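PDB 3N1E: vacuolar protein sorting-associated protein 54 from Mus musculus, which is a subunit of the GARP tethering complex, represented here by its C-terminal domain, and probably acts in retrograde transport from endosomes to the trans-Golgi network. Local coordinates for residues 61-65 against 80-84; 33-37 against 87-91. All coordinates share one frame; numbering follows the deposited sequence. Where two conformers were deposited one is given.

How the interactions relate
Both contacts use helix 74-98, which meets helix 52-68 in interaction 1 and helix 17-40 in interaction 2. Interaction 1, near the centre of the chain and wholly buried, is mainly apolar: two methionines and a histidine meet a phenylalanine between antiparallel helices that stand well apart. Interaction 2 lies further out and is partly buried; its roughly parallel helices run closer together, so that a carboxylate, a serine and a histidine join them with hydrogen bonds and a water, while aromatic rings pack on the inner side. F36 of interaction 2 touches M61 and I84 of interaction 1, making the two cores continuous. Along the sequence, 61-65 and 80-84 are nested inside the loop closed by 33-37 and 87-91.

Interaction 1. Residues 61-65 against 80-84; sequences MTKMH and LFLRI
F81 reaches across from its helix and sets its ring between M64, H65 and M61. The methyl CE of M64 lies over one face, offset toward the rim, in a CH-pi contact 3.5 Å from the ring centroid and 28° off the normal. That approach comes from the chain shape of M64: CG anti to the backbone N (chi1 -177°), an extended second torsion, then a bend at chi3 that turns the methyl onto the ring. Its SD, 5.3 Å from the centroid of the F81 ring, adds an oblique Met-aromatic contact. The same CE also meets L80 CD2 at 3.9 Å and I84 CG1 at 3.7 Å, a spread suited to a long, flexible, apolar side chain. M61, modelled in two conformers, slides past F81 and I84 in one of them, its CE 3.5 Å from F81 CE1. The rim of the F81 ring points in plane at the carbonyl oxygen of M61, CZ to O being 3.6 Å. H65 crosses F81 at about a right angle, CB 3.7 Å from CZ, and its NE2 is bound to the carbonyl of K127. The axes of the two antiparallel segments lie 12.3 Å apart at 158°, a gap that long side chains such as methionine and phenylalanine can span. Beyond them, M32 and F36 of helix 17-40 lie against M61, V29 and F36 against I84, while L129 and L132 of the C-terminal loops pack on F81.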
ATOM      1  N   MET A  61      -0.350   1.472   7.706  1.00  9.37           N
ATOM      2  CA  MET A  61      -0.925   0.501   6.778  0.50  9.33           C
ATOM      3  C   MET A  61      -1.785  -0.505   7.546  1.00 14.61           C
ATOM      4  O   MET A  61      -2.878  -0.875   7.125  1.00 13.36           O
ATOM      5  CB  MET A  61       0.199  -0.229   6.023  0.50  8.85           C
ATOM      6  CG  MET A  61       0.978   0.653   5.060  0.50 12.99           C
ATOM      7  SD  MET A  61       0.078   0.836   3.530  0.50 23.09           S
ATOM      8  CE  MET A  61      -1.542   1.121   4.221  0.50 46.49           C
ATOM      9  N   THR A  62      -1.270  -0.940   8.690  1.00 10.55           N
ATOM     10  CA  THR A  62      -1.973  -1.857   9.583  0.50 10.25           C
ATOM     11  C   THR A  62      -3.254  -1.220  10.112  1.00 12.45           C
ATOM     12  O   THR A  62      -4.314  -1.834  10.119  1.00 11.39           O
ATOM     13  CB  THR A  62      -1.057  -2.246  10.768  0.50  8.55           C
ATOM     14  OG1 THR A  62       0.013  -3.056  10.268  0.50 11.10           O
ATOM     15  CG2 THR A  62      -1.810  -2.998  11.863  0.50 11.84           C
ATOM     16  N   LYS A  63      -3.133   0.026  10.567  1.00 10.83           N
ATOM     17  CA  LYS A  63      -4.284   0.713  11.142  1.00 13.50           C
ATOM     18  C   LYS A  63      -5.342   0.949  10.062  1.00 13.77           C
ATOM     19  O   LYS A  63      -6.542   0.862  10.340  1.00 16.16           O
ATOM     20  CB  LYS A  63      -3.874   2.042  11.788  1.00 15.21           C
ATOM     21  CG  LYS A  63      -3.144   1.906  13.096  1.00 24.24           C
ATOM     22  CD  LYS A  63      -4.061   1.549  14.258  1.00 34.33           C
ATOM     23  CE  LYS A  63      -3.287   1.618  15.580  1.00 65.72           C
ATOM     24  NZ  LYS A  63      -3.726   0.547  16.528  1.00 59.32           N
ATOM     25  N   MET A  64      -4.888   1.246   8.847  1.00 12.81           N
ATOM     26  CA  MET A  64      -5.804   1.462   7.723  1.00 12.73           C
ATOM     27  C   MET A  64      -6.575   0.173   7.440  1.00 15.38           C
ATOM     28  O   MET A  64      -7.798   0.196   7.256  1.00 15.97           O
ATOM     29  CB  MET A  64      -5.057   1.874   6.467  1.00 14.51           C
ATOM     30  CG  MET A  64      -6.013   2.161   5.328  1.00 21.19           C
ATOM     31  SD  MET A  64      -5.154   2.584   3.842  1.00 17.91           S
ATOM     32  CE  MET A  64      -4.825   0.999   3.097  1.00 37.91           C
ATOM     33  N   HIS A  65      -5.867  -0.953   7.461  1.00 13.97           N
ATOM     34  CA  HIS A  65      -6.487  -2.240   7.173  1.00 11.17           C
ATOM     35  C   HIS A  65      -7.542  -2.544   8.244  1.00 13.47           C
ATOM     36  O   HIS A  65      -8.650  -2.992   7.923  1.00 13.24           O
ATOM     37  CB  HIS A  65      -5.412  -3.331   7.149  1.00  9.62           C
ATOM     38  CG  HIS A  65      -5.930  -4.694   6.818  1.00 10.51           C
ATOM     39  ND1 HIS A  65      -6.391  -5.570   7.783  1.00 16.35           N
ATOM     40  CD2 HIS A  65      -6.060  -5.336   5.634  1.00 13.22           C
ATOM     41  CE1 HIS A  65      -6.784  -6.691   7.203  1.00 18.01           C
ATOM     42  NE2 HIS A  65      -6.593  -6.575   5.901  1.00 15.69           N
ATOM     43  N   LEU A  80      -7.361  -1.729  -3.166  1.00 10.33           N
ATOM     44  CA  LEU A  80      -6.934  -0.552  -2.427  1.00 10.08           C
ATOM     45  C   LEU A  80      -5.463  -0.678  -2.063  1.00 10.25           C
ATOM     46  O   LEU A  80      -4.689   0.266  -2.266  1.00 10.51           O
ATOM     47  CB  LEU A  80      -7.772  -0.375  -1.162  1.00 13.79           C
ATOM     48  CG  LEU A  80      -7.314   0.660  -0.155  1.00 14.54           C
ATOM     49  CD1 LEU A  80      -7.350   2.072  -0.732  1.00 19.26           C
ATOM     50  CD2 LEU A  80      -8.156   0.563   1.135  1.00 16.16           C
ATOM     51  N   PHE A  81      -5.089  -1.840  -1.543  1.00  9.69           N
ATOM     52  CA  PHE A  81      -3.704  -2.044  -1.140  1.00  9.33           C
ATOM     53  C   PHE A  81      -2.739  -2.078  -2.299  1.00  9.51           C
ATOM     54  O   PHE A  81      -1.602  -1.649  -2.136  1.00  9.77           O
ATOM     55  CB  PHE A  81      -3.538  -3.237  -0.170  1.00  7.93           C
ATOM     56  CG  PHE A  81      -3.743  -2.839   1.256  1.00  9.59           C
ATOM     57  CD1 PHE A  81      -2.658  -2.451   2.062  1.00 12.55           C
ATOM     58  CD2 PHE A  81      -5.027  -2.765   1.775  1.00 10.69           C
ATOM     59  CE1 PHE A  81      -2.864  -2.031   3.396  1.00 11.07           C
ATOM     60  CE2 PHE A  81      -5.242  -2.344   3.091  1.00 14.23           C
ATOM     61  CZ  PHE A  81      -4.157  -1.986   3.902  1.00 15.47           C
ATOM     62  N   LEU A  82      -3.186  -2.534  -3.475  1.00  8.75           N
ATOM     63  CA  LEU A  82      -2.328  -2.422  -4.666  1.00  8.78           C
ATOM     64  C   LEU A  82      -2.056  -0.965  -5.041  1.00  9.74           C
ATOM     65  O   LEU A  82      -0.940  -0.640  -5.413  1.00 10.18           O
ATOM     66  CB  LEU A  82      -2.903  -3.202  -5.857  1.00  9.18           C
ATOM     67  CG  LEU A  82      -2.831  -4.703  -5.622  1.00 11.07           C
ATOM     68  CD1 LEU A  82      -3.715  -5.357  -6.686  1.00 25.08           C
ATOM     69  CD2 LEU A  82      -1.376  -5.273  -5.718  1.00 16.49           C
ATOM     70  N   ARG A  83      -3.058  -0.093  -4.900  1.00 11.64           N
ATOM     71  CA  ARG A  83      -2.878   1.344  -5.156  1.00 11.86           C
ATOM     72  C   ARG A  83      -1.980   2.016  -4.122  1.00 11.43           C
ATOM     73  O   ARG A  83      -1.146   2.867  -4.456  1.00 11.36           O
ATOM     74  CB  ARG A  83      -4.233   2.088  -5.230  1.00 14.62           C
ATOM     75  CG  ARG A  83      -5.128   1.553  -6.331  1.00 11.34           C
ATOM     76  CD  ARG A  83      -6.360   2.432  -6.624  1.00 16.98           C
ATOM     77  NE  ARG A  83      -6.705   2.209  -8.044  1.00 36.05           N
ATOM     78  CZ  ARG A  83      -7.789   2.666  -8.665  1.00 45.64           C
ATOM     79  NH1 ARG A  83      -8.701   3.386  -8.011  1.00 29.34           N
ATOM     80  NH2 ARG A  83      -7.973   2.378  -9.954  1.00 25.12           N
ATOM     81  N   ILE A  84      -2.194   1.679  -2.864  1.00  8.99           N
ATOM     82  CA  ILE A  84      -1.354   2.180  -1.778  1.00 10.27           C
ATOM     83  C   ILE A  84       0.090   1.731  -2.044  1.00 11.38           C
ATOM     84  O   ILE A  84       1.018   2.532  -1.974  1.00 10.51           O
ATOM     85  CB  ILE A  84      -1.798   1.620  -0.394  1.00 13.03           C
ATOM     86  CG1 ILE A  84      -3.198   2.114   0.023  1.00 22.83           C
ATOM     87  CG2 ILE A  84      -0.767   1.944   0.681  1.00 14.95           C
ATOM     88  CD1 ILE A  84      -3.481   3.532  -0.194  1.00 30.44           C
TER

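Interaction 2. Residues 33-37 against 87-91; sequences DSLFD and SYKLH
H91 and S87 both donate a hydrogen bond to one oxygen of D33, OD1. The serine, OG to OD1 2.7 Å, uses the anti lone pair; the histidine, NE2 to OD1 2.6 Å, comes in from above the carboxylate plane, although the oxygen itself lies almost in the imidazole plane and the N-H points to it at 151°. D33 can serve both because its CG stands anti to the backbone N (chi1 178°), carrying the carboxylate across toward the other helix, and S87 OG, also anti to its own N (172°), is turned to meet it. H91 instead has CG beside its backbone N, which lays the ring against D37. There CB of D37 sits over one face of the imidazole, 4.0 Å from its centroid, while L90 CD2 lies over the opposite face, so the ring is flanked on both sides. Its second nitrogen, ND1, is linked by a water to D37 OD1, each leg 2.8 Å long. The nearby carboxylates could favour a protonated imidazole, though its charge is not seen. F36 turns inward instead: the edge of Y88 faces its ring in a T-shaped pair, planes 81° apart, and CE2 meets Y88 CB at 3.7 Å. The apolar rings suit the buried side, where I57 of helix 52-68 touches both; carboxylate and imidazole lie toward the more exposed side, and D33 satisfies the buried S87 hydroxyl. Such close, near-parallel packing of helices 17-40 and 74-98, joined through antiparallel helix 52-68, is characteristic of an up-and-down helical bundle, the form of this C-terminal domain.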
ATOM      1  N   ASP A  33      -0.752   8.558   0.209  1.00 11.96           N
ATOM      2  CA  ASP A  33       0.272   9.136  -0.670  1.00 11.77           C
ATOM      3  C   ASP A  33       0.991  10.326  -0.009  1.00 15.17           C
ATOM      4  O   ASP A  33       2.221  10.430  -0.080  1.00 10.68           O
ATOM      5  CB  ASP A  33      -0.337   9.531  -2.016  1.00 12.34           C
ATOM      6  CG  ASP A  33       0.666  10.179  -2.928  1.00 19.01           C
ATOM      7  OD1 ASP A  33       1.511   9.428  -3.465  1.00 13.53           O
ATOM      8  OD2 ASP A  33       0.617  11.429  -3.070  1.00 16.41           O
ATOM      9  N   SER A  34       0.227  11.203   0.665  1.00 11.14           N
ATOM     10  CA  SER A  34       0.825  12.341   1.345  0.50 12.27           C
ATOM     11  C   SER A  34       1.697  11.919   2.531  1.00  9.52           C
ATOM     12  O   SER A  34       2.787  12.468   2.736  1.00 12.70           O
ATOM     13  CB  SER A  34      -0.257  13.353   1.741  0.50 14.21           C
ATOM     14  OG  SER A  34      -0.902  13.848   0.585  0.50 10.89           O
ATOM     15  N   LEU A  35       1.256  10.910   3.287  1.00 12.09           N
ATOM     16  CA  LEU A  35       2.075  10.321   4.354  1.00 12.33           C
ATOM     17  C   LEU A  35       3.392   9.754   3.833  1.00 11.89           C
ATOM     18  O   LEU A  35       4.468  10.025   4.405  1.00 12.29           O
ATOM     19  CB  LEU A  35       1.274   9.218   5.076  1.00 10.20           C
ATOM     20  CG  LEU A  35       2.068   8.515   6.187  1.00 11.61           C
ATOM     21  CD1 LEU A  35       2.255   9.428   7.428  1.00 20.39           C
ATOM     22  CD2 LEU A  35       1.391   7.191   6.533  1.00 15.37           C
ATOM     23  N   PHE A  36       3.315   8.972   2.760  1.00 10.32           N
ATOM     24  CA  PHE A  36       4.519   8.398   2.146  1.00 13.06           C
ATOM     25  C   PHE A  36       5.477   9.474   1.653  1.00 12.09           C
ATOM     26  O   PHE A  36       6.681   9.334   1.814  1.00 12.18           O
ATOM     27  CB  PHE A  36       4.176   7.437   1.009  1.00 11.05           C
ATOM     28  CG  PHE A  36       3.308   6.271   1.425  1.00 12.16           C
ATOM     29  CD1 PHE A  36       3.266   5.834   2.748  1.00  9.04           C
ATOM     30  CD2 PHE A  36       2.561   5.588   0.460  1.00 14.72           C
ATOM     31  CE1 PHE A  36       2.446   4.715   3.140  1.00 10.99           C
ATOM     32  CE2 PHE A  36       1.764   4.480   0.813  1.00 12.31           C
ATOM     33  CZ  PHE A  36       1.717   4.035   2.153  1.00 12.06           C
ATOM     34  N   ASP A  37       4.948  10.535   1.035  1.00 10.18           N
ATOM     35  CA  ASP A  37       5.806  11.614   0.557  1.00 10.95           C
ATOM     36  C   ASP A  37       6.503  12.252   1.753  1.00 13.14           C
ATOM     37  O   ASP A  37       7.706  12.460   1.724  1.00 15.29           O
ATOM     38  CB  ASP A  37       5.018  12.671  -0.236  1.00 12.19           C
ATOM     39  CG  ASP A  37       5.867  13.936  -0.526  1.00 23.70           C
ATOM     40  OD1 ASP A  37       6.909  13.803  -1.196  1.00 19.82           O
ATOM     41  OD2 ASP A  37       5.516  15.046  -0.059  1.00 28.56           O
ATOM     42  N   SER A  87       1.798   3.795  -4.723  1.00 10.46           N
ATOM     43  CA  SER A  87       2.229   5.076  -4.181  1.00 10.01           C
ATOM     44  C   SER A  87       3.502   4.948  -3.340  1.00  9.20           C
ATOM     45  O   SER A  87       4.421   5.741  -3.484  1.00  8.82           O
ATOM     46  CB  SER A  87       1.106   5.692  -3.324  1.00  9.63           C
ATOM     47  OG  SER A  87       1.583   6.844  -2.636  1.00 11.74           O
ATOM     48  N   TYR A  88       3.534   3.955  -2.451  1.00  9.86           N
ATOM     49  CA  TYR A  88       4.710   3.691  -1.660  1.00  9.83           C
ATOM     50  C   TYR A  88       5.960   3.506  -2.551  1.00 10.00           C
ATOM     51  O   TYR A  88       7.004   4.127  -2.313  1.00  8.60           O
ATOM     52  CB  TYR A  88       4.457   2.459  -0.781  1.00  7.03           C
ATOM     53  CG  TYR A  88       5.692   1.909  -0.125  1.00  9.11           C
ATOM     54  CD1 TYR A  88       6.342   0.811  -0.668  1.00 14.31           C
ATOM     55  CD2 TYR A  88       6.211   2.496   1.023  1.00 17.64           C
ATOM     56  CE1 TYR A  88       7.501   0.294  -0.057  1.00 19.34           C
ATOM     57  CE2 TYR A  88       7.345   1.984   1.640  1.00 16.23           C
ATOM     58  CZ  TYR A  88       7.977   0.904   1.089  1.00 12.79           C
ATOM     59  OH  TYR A  88       9.103   0.393   1.706  1.00 25.43           O
ATOM     60  N   LYS A  89       5.843   2.673  -3.572  1.00  6.53           N
ATOM     61  CA  LYS A  89       6.961   2.380  -4.461  1.00  7.47           C
ATOM     62  C   LYS A  89       7.410   3.639  -5.188  1.00  8.22           C
ATOM     63  O   LYS A  89       8.601   3.840  -5.357  1.00 11.25           O
ATOM     64  CB  LYS A  89       6.612   1.298  -5.483  1.00  8.77           C
ATOM     65  CG  LYS A  89       6.492  -0.081  -4.833  1.00  7.57           C
ATOM     66  CD  LYS A  89       6.355  -1.206  -5.868  1.00 12.46           C
ATOM     67  CE  LYS A  89       5.107  -1.060  -6.680  1.00 17.41           C
ATOM     68  NZ  LYS A  89       5.123  -2.126  -7.742  1.00 13.87           N
ATOM     69  N   LEU A  90       6.463   4.488  -5.593  1.00  8.25           N
ATOM     70  CA  LEU A  90       6.854   5.702  -6.340  1.00  8.04           C
ATOM     71  C   LEU A  90       7.702   6.604  -5.444  1.00  9.94           C
ATOM     72  O   LEU A  90       8.750   7.125  -5.873  1.00  9.49           O
ATOM     73  CB  LEU A  90       5.600   6.423  -6.911  1.00  8.44           C
ATOM     74  CG  LEU A  90       5.794   7.765  -7.624  1.00 15.29           C
ATOM     75  CD1 LEU A  90       4.720   7.935  -8.723  1.00 21.79           C
ATOM     76  CD2 LEU A  90       5.742   8.911  -6.613  1.00 17.61           C
ATOM     77  N   HIS A  91       7.254   6.798  -4.197  1.00  8.73           N
ATOM     78  CA  HIS A  91       7.969   7.670  -3.282  1.00  8.09           C
ATOM     79  C   HIS A  91       9.293   7.070  -2.825  1.00  9.01           C
ATOM     80  O   HIS A  91      10.280   7.802  -2.663  1.00 10.03           O
ATOM     81  CB  HIS A  91       7.072   8.066  -2.114  1.00  8.85           C
ATOM     82  CG  HIS A  91       5.945   8.954  -2.536  1.00  9.68           C
ATOM     83  ND1 HIS A  91       6.151  10.253  -2.953  1.00 14.41           N
ATOM     84  CD2 HIS A  91       4.615   8.727  -2.626  1.00 10.01           C
ATOM     85  CE1 HIS A  91       4.988  10.786  -3.292  1.00 16.46           C
ATOM     86  NE2 HIS A  91       4.040   9.883  -3.094  1.00 11.74           N
TER
HETATM   87  O   HOH W   1       8.352  11.934  -2.619  1.00 24.24           O